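Local coordinates for major pollen allergen Pla l 1 (PDB 4Z8W), which acts as a major plantain pollen allergen of the Ole e 1-like family and probably binds zinc ions, at residues H10-V15 with V62-V67; A34-Q39 with G55-D60; C42-K47 with G69-C74; D73-L78 with T99-L104. All blocks are in the same frame, centred on the assembly; numbering follows the deposited sequence. Where two conformers were deposited one is given.

Contact 1: residues H10-V15 with V62-V67; sequences HVEGEV and VYRLPV
Strands 10-15 and 62-67 are antiparallel neighbours in one sheet of the Ole e 1-like fold, with Val11-Leu65 and Gly13-Tyr63 as hydrogen-bonded pairs alternating with the non-hydrogen-bonded His10-Pro66, Glu12-Arg64 and Glu14-Val62. Val11 N donates to Leu65 O at 2.8 Å and Leu65 N returns a bond to Val11 O. At the next such pair Tyr63 N bonds firmly to Gly13 O, whereas Gly13 N to Tyr63 O is weak at 3.4 Å. On the face carrying His10, Glu12 and Arg64, the arginine chain runs extended from CG to NE and lays its guanidinium flat on the imidazole, planes 12° apart and centres 4.1 Å apart. Arg64 NH1 meets Glu12 OE2 at 2.8 Å in a salt bridge that lies in the guanidinium plane but comes from above the carboxylate plane. His10 CD2 and NE2 rest against CA and CB of Pro66. On the other face the Tyr63 ring lies over Gly13, whose CA makes a CH-pi contact 4.0 Å from the ring centroid; Val15 CG2 comes to the ring edge, and a water accepts from Tyr63 OH at 2.7 Å and donates to Glu14 O. Stacking on one side and a carboxylate at the rim thus fix the rotation of the Arg64 head, whose charge would probably disfavour protonation of His10.

Contact 2: residues A34-Q39 with G55-D60; sequences AGAQVQ and GETDQD
The carboxamide of Gln37 and the carboxylate of Glu56 lie side by side, pointing the same way, with planes 10° apart. Glu56 OE2 is displaced to one side of the amide plane, 3.4 Å from Gln37 CG, while Glu56 OE1 turns to Gly35, 4.1 Å from its CA. At the far end the amide of Gln59 touches Ala34 CB through NE2. These residues line the open end of the beta hairpin made by strands 37-42 and 51-56, where Gln37-Glu56 is an antiparallel non-hydrogen-bonded pair and Val38-Gly55 a hydrogen-bonded one. Val38 N donates to Gly55 O at 3.0 Å, nearly along the C=O axis; the return bond from Gly55 N is weak. Beyond the strands the pairing carries on through Thr57, whose N donates to Ala36 O at 2.9 Å and whose O accepts from Gly35 N, the donor standing well above the carbonyl plane. Thr57 OG1, held between its own backbone N and carbonyl carbon (chi1 51°), accepts from Ala36 N at 3.0 Å and also bonds Met33 O. On the inner face Val38 packs against Val15 and Tyr63 of the facing sheet. Past the hairpin, Asp58 OD1 accepts from Asp60 N at 2.9 Å, closing an Asx turn.

Contact 3: residues C42-K47 with G69-C74; sequences CKDDSK and GYHEDC. With ZN (zinc ion), chain B.
Asp73 reaches across to Lys43, Asp44 and Asp45, its CB resting 4.0 Å from Lys43 CB. Its CG stands near the zinc ion, which OD1 binds at 2.0 Å. OD2 stands farther from the zinc ion at 2.7 Å and accepts from Asp45 N, met nearly along its C-O axis. Asp45 OD1 supplies the second ligand, and the two carboxylates are turned almost perpendicular, 85° apart; the metal would offset the repulsion between acidic groups this close. Asp44 grips the other segment with both oxygens: OD1 takes Glu72 N at 2.8 Å, and OD2 uses its syn lone pair for His71 ND1 at 2.9 Å, straight at 177° and in the ring plane. Because His71 NE2 also bonds Val68 O, the ring is probably protonated and paired with the carboxylate. The type I' turn from Lys43 to Ser46 shapes this loop, and a disulfide joins Cys42 SG to Cys74 SG (2.2 Å) at its base. The site lies at the end of the sandwich: segment 42-47 links strands 37-42 and 51-56 of one sheet, segment 69-74 crosses from strand 62-68 of the other to strand 74-80, and the His71 ring stacks on Tyr51.

Contact 4: residues D73-L78 with T99-L104; sequences DCEIKL and TSKVDL. With ZN (zinc ion), chain B.
Ile76 and Ser100 form the central antiparallel hydrogen-bonded pair between strands 74-78 and 100-102: Ile76 N donates to Ser100 O at 2.8 Å, and Ser100 N donates to Ile76 O at 2.9 Å on an in-plane lone pair. Towards Cys74 the pairing slackens, and Val102 N to Cys74 O is weak at 3.4 Å. On the inner face Val102 CG1, set between its own backbone N and carbonyl carbon (chi1 59°), touches both Cys74 CB at 3.6 Å and Ile76 CD1 at 3.8 Å, while Leu104 CD1 comes up against Cys74 SG. On the other face Glu75 lies side by side with Lys101, its OE2 3.4 Å from Lys101 CE; NZ is farther off, beyond salt-bridge range, so the attraction is at most a loose electrostatic one. Thr99 OG1 stands over the flat side of the Glu75 carboxylate, 3.1 Å from its CD and at a poor angle for a hydrogen bond to either oxygen. Lys101, bent at chi2 (44°), curls back along its own segment, and its NZ donates to that hydroxyl at 3.2 Å. One layer out, Ser100 OG bonds Lys118 O, and Asp103 O accepts from Arg115 NH1. Strand 100-102 is the outermost strand of its sheet within the chain, with 74-80 between it and 37-42; Ile76 reaches Val38 and Leu40 of 37-42 and Val11 of strand 8-18, while Val102 meets Val117 of strand 114-123.

In the fold
From the N terminus, strand 8-18 pairs with strand 62-68 in contact 1, closing a long loop in which contact 2 is nested as the open end of the 37-42/51-56 hairpin. Contact 3 joins the turn of that hairpin to the loop between strands 62-68 and 74-80, so along the chain it crosses both contacts 1 and 2. Contact 4 comes later in series with those two; it begins on Asp73 and Cys74, where contact 3 ends, and adds strand 100-102. Contacts 2 and 4 lie in one sheet through neighbouring strands 37-42 and 74-80. Contact 1 belongs to the other, and Tyr63, Val15 and Val11 pack across onto Val38, Ile76 and Leu104.

Contact 1: residues H10-V15 with V62-V67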
loop_
_atom_site.group_PDB
_atom_site.type_symbol
_atom_site.label_atom_id
_atom_site.label_comp_id
_atom_site.label_asym_id
_atom_site.label_seq_id
_atom_site.Cartn_x
_atom_site.Cartn_y
_atom_site.Cartn_z
ATOM N N HIS A 10 4.939 -13.649 -0.225
ATOM C CA HIS A 10 3.873 -12.810 0.364
ATOM C C HIS A 10 4.343 -11.336 0.439
ATOM O O HIS A 10 5.406 -11.042 0.923
ATOM C CB HIS A 10 3.440 -13.357 1.748
ATOM C CG HIS A 10 2.696 -14.672 1.667
ATOM N ND1 HIS A 10 3.336 -15.891 1.692
ATOM C CD2 HIS A 10 1.371 -14.945 1.527
ATOM C CE1 HIS A 10 2.450 -16.862 1.572
ATOM N NE2 HIS A 10 1.246 -16.313 1.457
ATOM N N VAL A 11 3.518 -10.406 -0.036
ATOM C CA VAL A 11 3.909 -9.039 0.096
ATOM C C VAL A 11 3.194 -8.443 1.291
ATOM O O VAL A 11 1.965 -8.400 1.289
ATOM C CB VAL A 11 3.554 -8.308 -1.181
ATOM C CG1 VAL A 11 3.858 -6.827 -0.990
ATOM C CG2 VAL A 11 4.374 -8.915 -2.339
ATOM N N GLU A 12 3.947 -7.890 2.234
ATOM C CA GLU A 12 3.312 -7.434 3.469
ATOM C C GLU A 12 3.498 -5.946 3.652
ATOM O O GLU A 12 4.584 -5.422 3.432
ATOM C CB GLU A 12 3.925 -8.155 4.647
ATOM C CG GLU A 12 2.882 -8.512 5.667
ATOM C CD GLU A 12 3.376 -9.588 6.623
ATOM O OE1 GLU A 12 4.345 -9.278 7.317
ATOM O OE2 GLU A 12 2.764 -10.683 6.690
ATOM N N GLY A 13 2.432 -5.250 4.032
ATOM C CA GLY A 13 2.547 -3.813 4.311
ATOM C C GLY A 13 1.381 -3.398 5.199
ATOM O O GLY A 13 0.526 -4.199 5.532
ATOM N N GLU A 14 1.400 -2.130 5.585
ATOM C CA GLU A 14 0.383 -1.544 6.475
ATOM C C GLU A 14 -0.467 -0.456 5.802
ATOM O O GLU A 14 0.045 0.252 4.920
ATOM C CB GLU A 14 1.057 -0.935 7.718
ATOM C CG GLU A 14 1.669 -1.935 8.697
ATOM C CD GLU A 14 3.036 -2.405 8.234
ATOM O OE1 GLU A 14 3.965 -1.562 8.170
ATOM O OE2 GLU A 14 3.191 -3.608 7.944
ATOM N N VAL A 15 -1.728 -0.272 6.236
ATOM C CA VAL A 15 -2.509 0.877 5.792
ATOM C C VAL A 15 -2.965 1.631 7.058
ATOM O O VAL A 15 -3.454 1.000 8.001
ATOM C CB VAL A 15 -3.736 0.416 4.944
ATOM C CG1 VAL A 15 -4.668 1.594 4.572
ATOM C CG2 VAL A 15 -3.231 -0.256 3.667
ATOM N N VAL A 62 -2.733 -4.623 8.471
ATOM C CA VAL A 62 -1.640 -5.312 7.685
ATOM C C VAL A 62 -2.248 -6.132 6.594
ATOM O O VAL A 62 -3.196 -6.895 6.837
ATOM C CB VAL A 62 -0.802 -6.263 8.580
ATOM C CG1 VAL A 62 0.337 -6.939 7.794
ATOM C CG2 VAL A 62 -0.214 -5.502 9.763
ATOM N N TYR A 63 -1.760 -5.995 5.349
ATOM C CA TYR A 63 -2.259 -6.900 4.325
ATOM C C TYR A 63 -1.118 -7.917 4.035
ATOM O O TYR A 63 0.033 -7.673 4.366
ATOM C CB TYR A 63 -2.670 -6.196 2.998
ATOM C CG TYR A 63 -1.578 -5.218 2.441
ATOM C CD1 TYR A 63 -0.486 -5.695 1.649
ATOM C CD2 TYR A 63 -1.652 -3.858 2.726
ATOM C CE1 TYR A 63 0.469 -4.807 1.164
ATOM C CE2 TYR A 63 -0.672 -2.936 2.236
ATOM C CZ TYR A 63 0.365 -3.419 1.476
ATOM O OH TYR A 63 1.301 -2.558 0.980
ATOM N N ARG A 64 -1.422 -9.008 3.348
ATOM C CA ARG A 64 -0.369 -10.020 3.072
ATOM C C ARG A 64 -0.853 -10.713 1.836
ATOM O O ARG A 64 -1.794 -11.532 1.839
ATOM C CB ARG A 64 -0.163 -10.931 4.279
ATOM C CG ARG A 64 0.739 -12.107 4.084
ATOM C CD ARG A 64 0.886 -12.866 5.398
ATOM N NE ARG A 64 1.577 -14.123 5.204
ATOM C CZ ARG A 64 2.891 -14.265 5.376
ATOM N NH1 ARG A 64 3.646 -13.217 5.751
ATOM N NH2 ARG A 64 3.456 -15.448 5.165
ATOM N N LEU A 65 -0.272 -10.297 0.714
ATOM C CA LEU A 65 -0.752 -10.763 -0.562
ATOM C C LEU A 65 0.103 -11.928 -1.036
ATOM O O LEU A 65 1.350 -11.813 -1.066
ATOM C CB LEU A 65 -0.726 -9.631 -1.561
ATOM C CG LEU A 65 -1.302 -8.263 -1.164
ATOM C CD1 LEU A 65 -0.917 -7.244 -2.251
ATOM C CD2 LEU A 65 -2.824 -8.278 -0.966
ATOM N N PRO A 66 -0.543 -13.065 -1.392
ATOM C CA PRO A 66 0.250 -14.267 -1.811
ATOM C C PRO A 66 0.521 -14.124 -3.300
ATOM O O PRO A 66 -0.382 -13.869 -4.064
ATOM C CB PRO A 66 -0.733 -15.448 -1.541
ATOM C CG PRO A 66 -2.094 -14.833 -1.521
ATOM C CD PRO A 66 -2.000 -13.309 -1.540
ATOM N N VAL A 67 1.781 -14.161 -3.694
ATOM C CA VAL A 67 2.144 -13.908 -5.106
ATOM C C VAL A 67 2.770 -15.209 -5.645
ATOM O O VAL A 67 3.487 -15.860 -4.928
ATOM C CB VAL A 67 3.193 -12.795 -5.116
ATOM C CG1 VAL A 67 3.920 -12.667 -6.486
ATOM C CG2 VAL A 67 2.472 -11.478 -4.684
HETATM O O HOH W 1 1.495 -0.376 2.538
#

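Contact 2: residues A34-Q39 with G55-D60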
loop_
_atom_site.group_PDB
_atom_site.type_symbol
_atom_site.label_atom_id
_atom_site.label_comp_id
_atom_site.label_asym_id
_atom_site.label_seq_id
_atom_site.Cartn_x
_atom_site.Cartn_y
_atom_site.Cartn_z
ATOM N N ALA A 34 -8.278 -1.452 9.565
ATOM C CA ALA A 34 -8.817 -2.746 9.164
ATOM C C ALA A 34 -9.807 -2.634 8.046
ATOM O O ALA A 34 -10.623 -1.708 7.993
ATOM C CB ALA A 34 -9.478 -3.453 10.381
ATOM N N GLY A 35 -9.757 -3.590 7.126
ATOM C CA GLY A 35 -10.792 -3.668 6.079
ATOM C C GLY A 35 -10.452 -2.863 4.880
ATOM O O GLY A 35 -11.268 -2.757 3.978
ATOM N N ALA A 36 -9.255 -2.218 4.860
ATOM C CA ALA A 36 -8.916 -1.448 3.680
ATOM C C ALA A 36 -8.650 -2.440 2.568
ATOM O O ALA A 36 -8.182 -3.521 2.814
ATOM C CB ALA A 36 -7.644 -0.571 3.900
ATOM N N GLN A 37 -8.886 -2.020 1.324
ATOM C CA GLN A 37 -8.569 -2.850 0.199
ATOM C C GLN A 37 -7.414 -2.221 -0.590
ATOM O O GLN A 37 -7.466 -1.033 -0.943
ATOM C CB GLN A 37 -9.802 -3.028 -0.692
ATOM C CG GLN A 37 -10.973 -3.782 0.001
ATOM C CD GLN A 37 -12.316 -3.618 -0.725
ATOM O OE1 GLN A 37 -12.384 -3.438 -1.970
ATOM N NE2 GLN A 37 -13.377 -3.615 0.046
ATOM N N VAL A 38 -6.437 -3.079 -0.928
ATOM C CA VAL A 38 -5.225 -2.697 -1.648
ATOM C C VAL A 38 -5.097 -3.575 -2.910
ATOM O O VAL A 38 -5.790 -4.592 -3.069
ATOM C CB VAL A 38 -3.963 -2.788 -0.748
ATOM C CG1 VAL A 38 -4.096 -1.974 0.561
ATOM C CG2 VAL A 38 -3.693 -4.233 -0.354
ATOM N N GLN A 39 -4.259 -3.177 -3.846
ATOM C CA GLN A 39 -4.042 -4.010 -5.006
ATOM C C GLN A 39 -2.579 -3.924 -5.458
ATOM O O GLN A 39 -2.031 -2.803 -5.606
ATOM C CB GLN A 39 -4.954 -3.529 -6.139
ATOM C CG GLN A 39 -4.853 -4.343 -7.424
ATOM C CD GLN A 39 -5.980 -4.003 -8.364
ATOM O OE1 GLN A 39 -7.157 -4.034 -7.954
ATOM N NE2 GLN A 39 -5.643 -3.612 -9.599
ATOM N N GLY A 55 -6.290 -7.675 -1.944
ATOM C CA GLY A 55 -6.549 -8.241 -0.601
ATOM C C GLY A 55 -6.922 -7.098 0.352
ATOM O O GLY A 55 -6.904 -5.890 -0.025
ATOM N N GLU A 56 -7.215 -7.483 1.570
ATOM C CA GLU A 56 -7.763 -6.610 2.566
ATOM C C GLU A 56 -6.843 -6.613 3.731
ATOM O O GLU A 56 -6.120 -7.578 3.954
ATOM C CB GLU A 56 -9.186 -7.138 3.021
ATOM C CG GLU A 56 -10.226 -6.912 1.955
ATOM C CD GLU A 56 -11.619 -6.684 2.530
ATOM O OE1 GLU A 56 -11.823 -6.843 3.772
ATOM O OE2 GLU A 56 -12.494 -6.322 1.716
ATOM N N THR A 57 -6.801 -5.500 4.470
ATOM C CA THR A 57 -5.950 -5.471 5.645
ATOM C C THR A 57 -6.680 -6.128 6.822
ATOM O O THR A 57 -7.900 -6.193 6.795
ATOM C CB THR A 57 -5.621 -4.095 6.122
ATOM O OG1 THR A 57 -6.840 -3.319 6.254
ATOM C CG2 THR A 57 -4.655 -3.411 5.078
ATOM N N ASP A 58 -5.930 -6.520 7.823
ATOM C CA ASP A 58 -6.498 -7.177 8.994
ATOM C C ASP A 58 -6.587 -6.181 10.170
ATOM O O ASP A 58 -6.485 -4.910 9.991
ATOM C CB ASP A 58 -5.605 -8.405 9.356
ATOM C CG ASP A 58 -4.283 -8.018 9.913
ATOM O OD1 ASP A 58 -4.011 -6.805 10.083
ATOM O OD2 ASP A 58 -3.469 -8.940 10.206
ATOM N N GLN A 59 -6.698 -6.734 11.375
ATOM C CA GLN A 59 -6.875 -5.933 12.592
ATOM C C GLN A 59 -5.757 -5.005 12.898
ATOM O O GLN A 59 -5.966 -4.007 13.574
ATOM C CB GLN A 59 -6.993 -6.863 13.821
ATOM C CG GLN A 59 -8.313 -7.589 13.852
ATOM C CD GLN A 59 -9.469 -6.632 13.810
ATOM O OE1 GLN A 59 -9.792 -5.975 14.817
ATOM N NE2 GLN A 59 -10.103 -6.531 12.650
ATOM N N ASP A 60 -4.543 -5.375 12.527
ATOM C CA ASP A 60 -3.431 -4.472 12.725
ATOM C C ASP A 60 -3.220 -3.533 11.525
ATOM O O ASP A 60 -2.201 -2.859 11.468
ATOM C CB ASP A 60 -2.144 -5.254 12.995
ATOM C CG ASP A 60 -2.208 -6.068 14.267
ATOM O OD1 ASP A 60 -2.481 -5.495 15.347
ATOM O OD2 ASP A 60 -1.972 -7.289 14.177
#

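Contact 3: residues C42-K47 with G69-C74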
loop_
_atom_site.group_PDB
_atom_site.type_symbol
_atom_site.label_atom_id
_atom_site.label_comp_id
_atom_site.label_asym_id
_atom_site.label_seq_id
_atom_site.Cartn_x
_atom_site.Cartn_y
_atom_site.Cartn_z
ATOM N N CYS A 42 1.599 -5.553 -11.423
ATOM C CA CYS A 42 2.960 -5.709 -12.006
ATOM C C CYS A 42 2.798 -5.671 -13.522
ATOM O O CYS A 42 1.908 -6.343 -14.090
ATOM C CB CYS A 42 3.609 -7.057 -11.661
ATOM S SG CYS A 42 3.774 -7.497 -9.927
ATOM N N LYS A 43 3.652 -4.908 -14.176
ATOM C CA LYS A 43 3.659 -4.837 -15.638
ATOM C C LYS A 43 4.589 -5.858 -16.244
ATOM O O LYS A 43 4.413 -6.242 -17.417
ATOM C CB LYS A 43 4.058 -3.460 -16.089
ATOM C CG LYS A 43 3.111 -2.417 -15.522
ATOM C CD LYS A 43 3.516 -1.022 -15.949
ATOM C CE LYS A 43 2.387 -0.091 -15.520
ATOM N NZ LYS A 43 2.770 1.329 -15.739
ATOM N N ASP A 44 5.600 -6.276 -15.462
ATOM C CA ASP A 44 6.463 -7.379 -15.887
ATOM C C ASP A 44 7.069 -7.018 -17.215
ATOM O O ASP A 44 7.176 -7.860 -18.092
ATOM C CB ASP A 44 5.626 -8.674 -16.011
ATOM C CG ASP A 44 5.397 -9.341 -14.636
ATOM O OD1 ASP A 44 6.295 -9.214 -13.755
ATOM O OD2 ASP A 44 4.352 -9.980 -14.433
ATOM N N ASP A 45 7.443 -5.751 -17.322
ATOM C CA ASP A 45 8.127 -5.166 -18.451
ATOM C C ASP A 45 7.344 -5.235 -19.775
ATOM O O ASP A 45 7.957 -5.220 -20.840
ATOM C CB ASP A 45 9.566 -5.716 -18.589
ATOM C CG ASP A 45 10.456 -5.219 -17.470
ATOM O OD1 ASP A 45 10.760 -3.953 -17.370
ATOM O OD2 ASP A 45 10.841 -6.123 -16.690
ATOM N N SER A 46 6.018 -5.320 -19.681
ATOM C CA SER A 46 5.184 -5.320 -20.880
ATOM C C SER A 46 4.500 -3.965 -21.027
ATOM O O SER A 46 3.743 -3.748 -21.972
ATOM C CB SER A 46 4.176 -6.480 -20.857
ATOM O OG SER A 46 3.080 -6.144 -20.015
ATOM N N LYS A 47 4.799 -3.024 -20.130
ATOM C CA LYS A 47 4.260 -1.637 -20.255
ATOM C C LYS A 47 2.726 -1.483 -20.126
ATOM O O LYS A 47 2.199 -0.391 -20.246
ATOM C CB LYS A 47 4.787 -0.947 -21.536
ATOM C CG LYS A 47 6.305 -1.083 -21.706
ATOM C CD LYS A 47 6.776 -0.609 -23.067
ATOM C CE LYS A 47 8.267 -0.324 -23.055
ATOM N NZ LYS A 47 8.599 0.756 -24.033
ATOM N N GLY A 69 5.316 -16.673 -8.508
ATOM C CA GLY A 69 6.256 -16.392 -9.615
ATOM C C GLY A 69 7.065 -15.137 -9.279
ATOM O O GLY A 69 6.701 -14.388 -8.341
ATOM N N TYR A 70 8.162 -14.913 -10.005
ATOM C CA TYR A 70 8.923 -13.665 -9.823
ATOM C C TYR A 70 8.256 -12.596 -10.703
ATOM O O TYR A 70 7.582 -12.945 -11.695
ATOM C CB TYR A 70 10.415 -13.835 -10.189
ATOM C CG TYR A 70 11.161 -14.836 -9.330
ATOM C CD1 TYR A 70 11.713 -14.472 -8.106
ATOM C CD2 TYR A 70 11.340 -16.177 -9.785
ATOM C CE1 TYR A 70 12.427 -15.410 -7.340
ATOM C CE2 TYR A 70 12.048 -17.116 -9.043
ATOM C CZ TYR A 70 12.582 -16.725 -7.835
ATOM O OH TYR A 70 13.280 -17.640 -7.106
ATOM N N HIS A 71 8.414 -11.306 -10.371
ATOM C CA HIS A 71 7.800 -10.270 -11.227
ATOM C C HIS A 71 8.640 -9.052 -11.240
ATOM O O HIS A 71 9.548 -8.908 -10.420
ATOM C CB HIS A 71 6.337 -9.916 -10.821
ATOM C CG HIS A 71 5.396 -11.083 -10.814
ATOM N ND1 HIS A 71 4.592 -11.418 -11.885
ATOM C CD2 HIS A 71 5.162 -12.027 -9.863
ATOM C CE1 HIS A 71 3.908 -12.515 -11.600
ATOM N NE2 HIS A 71 4.244 -12.911 -10.386
ATOM N N GLU A 72 8.372 -8.180 -12.216
ATOM C CA GLU A 72 9.045 -6.867 -12.323
ATOM C C GLU A 72 7.969 -5.805 -12.440
ATOM O O GLU A 72 6.787 -6.127 -12.815
ATOM C CB GLU A 72 9.997 -6.810 -13.592
ATOM C CG GLU A 72 11.165 -7.836 -13.622
ATOM C CD GLU A 72 12.262 -7.665 -12.529
ATOM O OE1 GLU A 72 12.217 -6.684 -11.764
ATOM O OE2 GLU A 72 13.212 -8.505 -12.449
ATOM N N ASP A 73 8.357 -4.587 -12.068
ATOM C CA ASP A 73 7.548 -3.373 -12.232
ATOM C C ASP A 73 6.280 -3.578 -11.437
ATOM O O ASP A 73 5.180 -3.428 -11.957
ATOM C CB ASP A 73 7.213 -3.034 -13.701
ATOM C CG ASP A 73 8.410 -3.144 -14.612
ATOM O OD1 ASP A 73 9.478 -2.665 -14.257
ATOM O OD2 ASP A 73 8.287 -3.698 -15.710
ATOM N N CYS A 74 6.467 -3.872 -10.151
ATOM C CA CYS A 74 5.353 -4.133 -9.256
ATOM C C CYS A 74 5.133 -3.015 -8.263
ATOM O O CYS A 74 6.116 -2.518 -7.641
ATOM C CB CYS A 74 5.663 -5.395 -8.458
ATOM S SG CYS A 74 5.832 -6.853 -9.494
HETATM ZN ZN ZN B . 10.833 -2.891 -15.732
HETATM O O HOH W 2 6.694 -2.060 -18.322
#

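Contact 4: residues D73-L78 with T99-L104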
loop_
_atom_site.group_PDB
_atom_site.type_symbol
_atom_site.label_atom_id
_atom_site.label_comp_id
_atom_site.label_asym_id
_atom_site.label_seq_id
_atom_site.Cartn_x
_atom_site.Cartn_y
_atom_site.Cartn_z
ATOM N N ASP A 73 8.357 -4.587 -12.068
ATOM C CA ASP A 73 7.548 -3.373 -12.232
ATOM C C ASP A 73 6.280 -3.578 -11.437
ATOM O O ASP A 73 5.180 -3.428 -11.957
ATOM C CB ASP A 73 7.213 -3.034 -13.701
ATOM C CG ASP A 73 8.410 -3.144 -14.612
ATOM O OD1 ASP A 73 9.478 -2.665 -14.257
ATOM O OD2 ASP A 73 8.287 -3.698 -15.710
ATOM N N CYS A 74 6.467 -3.872 -10.151
ATOM C CA CYS A 74 5.353 -4.133 -9.256
ATOM C C CYS A 74 5.133 -3.015 -8.263
ATOM O O CYS A 74 6.116 -2.518 -7.641
ATOM C CB CYS A 74 5.663 -5.395 -8.458
ATOM S SG CYS A 74 5.832 -6.853 -9.494
ATOM N N GLU A 75 3.870 -2.700 -7.990
ATOM C CA GLU A 75 3.585 -1.758 -6.942
ATOM C C GLU A 75 2.226 -1.915 -6.344
ATOM O O GLU A 75 1.297 -2.465 -6.997
ATOM C CB GLU A 75 3.824 -0.293 -7.383
ATOM C CG GLU A 75 2.821 0.194 -8.387
ATOM C CD GLU A 75 3.343 1.418 -9.172
ATOM O OE1 GLU A 75 2.506 2.148 -9.705
ATOM O OE2 GLU A 75 4.567 1.617 -9.296
ATOM N N ILE A 76 2.113 -1.478 -5.087
ATOM C CA ILE A 76 0.879 -1.606 -4.312
ATOM C C ILE A 76 0.158 -0.252 -4.259
ATOM O O ILE A 76 0.757 0.784 -3.844
ATOM C CB ILE A 76 1.079 -2.195 -2.908
ATOM C CG1 ILE A 76 1.585 -3.630 -2.965
ATOM C CG2 ILE A 76 -0.286 -2.314 -2.180
ATOM C CD1 ILE A 76 3.070 -3.713 -3.222
ATOM N N LYS A 77 -1.134 -0.241 -4.649
ATOM C CA LYS A 77 -1.966 0.986 -4.504
ATOM C C LYS A 77 -3.158 0.804 -3.562
ATOM O O LYS A 77 -3.656 -0.307 -3.408
ATOM C CB LYS A 77 -2.410 1.535 -5.886
ATOM C CG LYS A 77 -3.413 0.657 -6.666
ATOM C CD LYS A 77 -3.638 1.290 -8.071
ATOM C CE LYS A 77 -4.530 0.438 -8.970
ATOM N NZ LYS A 77 -5.659 -0.149 -8.193
ATOM N N LEU A 78 -3.563 1.883 -2.881
ATOM C CA LEU A 78 -4.804 1.848 -2.083
ATOM C C LEU A 78 -5.961 1.815 -3.098
ATOM O O LEU A 78 -5.831 2.367 -4.171
ATOM C CB LEU A 78 -4.977 3.130 -1.289
ATOM C CG LEU A 78 -3.930 3.372 -0.194
ATOM C CD1 LEU A 78 -4.177 4.724 0.496
ATOM C CD2 LEU A 78 -3.916 2.201 0.771
ATOM N N THR A 99 2.434 5.065 -4.585
ATOM C CA THR A 99 2.196 3.613 -4.497
ATOM C C THR A 99 3.426 3.096 -3.760
ATOM O O THR A 99 4.470 3.796 -3.745
ATOM C CB THR A 99 2.062 2.945 -5.892
ATOM O OG1 THR A 99 3.258 3.181 -6.593
ATOM C CG2 THR A 99 0.934 3.545 -6.706
ATOM N N SER A 100 3.325 1.888 -3.172
ATOM C CA SER A 100 4.463 1.260 -2.532
ATOM C C SER A 100 5.124 0.270 -3.477
ATOM O O SER A 100 4.502 -0.702 -3.887
ATOM C CB SER A 100 4.071 0.575 -1.200
ATOM O OG SER A 100 3.792 1.605 -0.270
ATOM N N LYS A 101 6.413 0.472 -3.755
ATOM C CA LYS A 101 7.084 -0.428 -4.655
ATOM C C LYS A 101 7.473 -1.697 -3.893
ATOM O O LYS A 101 7.736 -1.684 -2.691
ATOM C CB LYS A 101 8.373 0.245 -5.211
ATOM C CG LYS A 101 8.111 1.129 -6.448
ATOM C CD LYS A 101 6.900 1.985 -6.299
ATOM C CE LYS A 101 6.887 3.170 -7.270
ATOM N NZ LYS A 101 6.293 4.266 -6.456
ATOM N N VAL A 102 7.614 -2.769 -4.619
ATOM C CA VAL A 102 8.073 -3.995 -4.016
ATOM C C VAL A 102 9.039 -4.633 -4.989
ATOM O O VAL A 102 8.902 -4.491 -6.215
ATOM C CB VAL A 102 6.905 -4.964 -3.669
ATOM C CG1 VAL A 102 6.091 -5.358 -4.901
ATOM C CG2 VAL A 102 7.356 -6.176 -2.874
ATOM N N ASP A 103 9.985 -5.376 -4.420
ATOM C CA ASP A 103 10.993 -6.146 -5.180
ATOM C C ASP A 103 10.615 -7.614 -5.153
ATOM O O ASP A 103 10.727 -8.278 -4.121
ATOM C CB ASP A 103 12.385 -5.932 -4.557
ATOM C CG ASP A 103 13.444 -6.911 -5.081
ATOM O OD1 ASP A 103 13.236 -7.549 -6.148
ATOM O OD2 ASP A 103 14.521 -7.002 -4.409
ATOM N N LEU A 104 10.197 -8.114 -6.305
ATOM C CA LEU A 104 9.874 -9.532 -6.478
ATOM C C LEU A 104 10.805 -10.107 -7.578
ATOM O O LEU A 104 10.438 -11.096 -8.260
ATOM C CB LEU A 104 8.391 -9.761 -6.894
ATOM C CG LEU A 104 7.393 -9.239 -5.792
ATOM C CD1 LEU A 104 5.977 -9.098 -6.390
ATOM C CD2 LEU A 104 7.347 -10.156 -4.536
HETATM ZN ZN ZN B . 10.833 -2.891 -15.732
#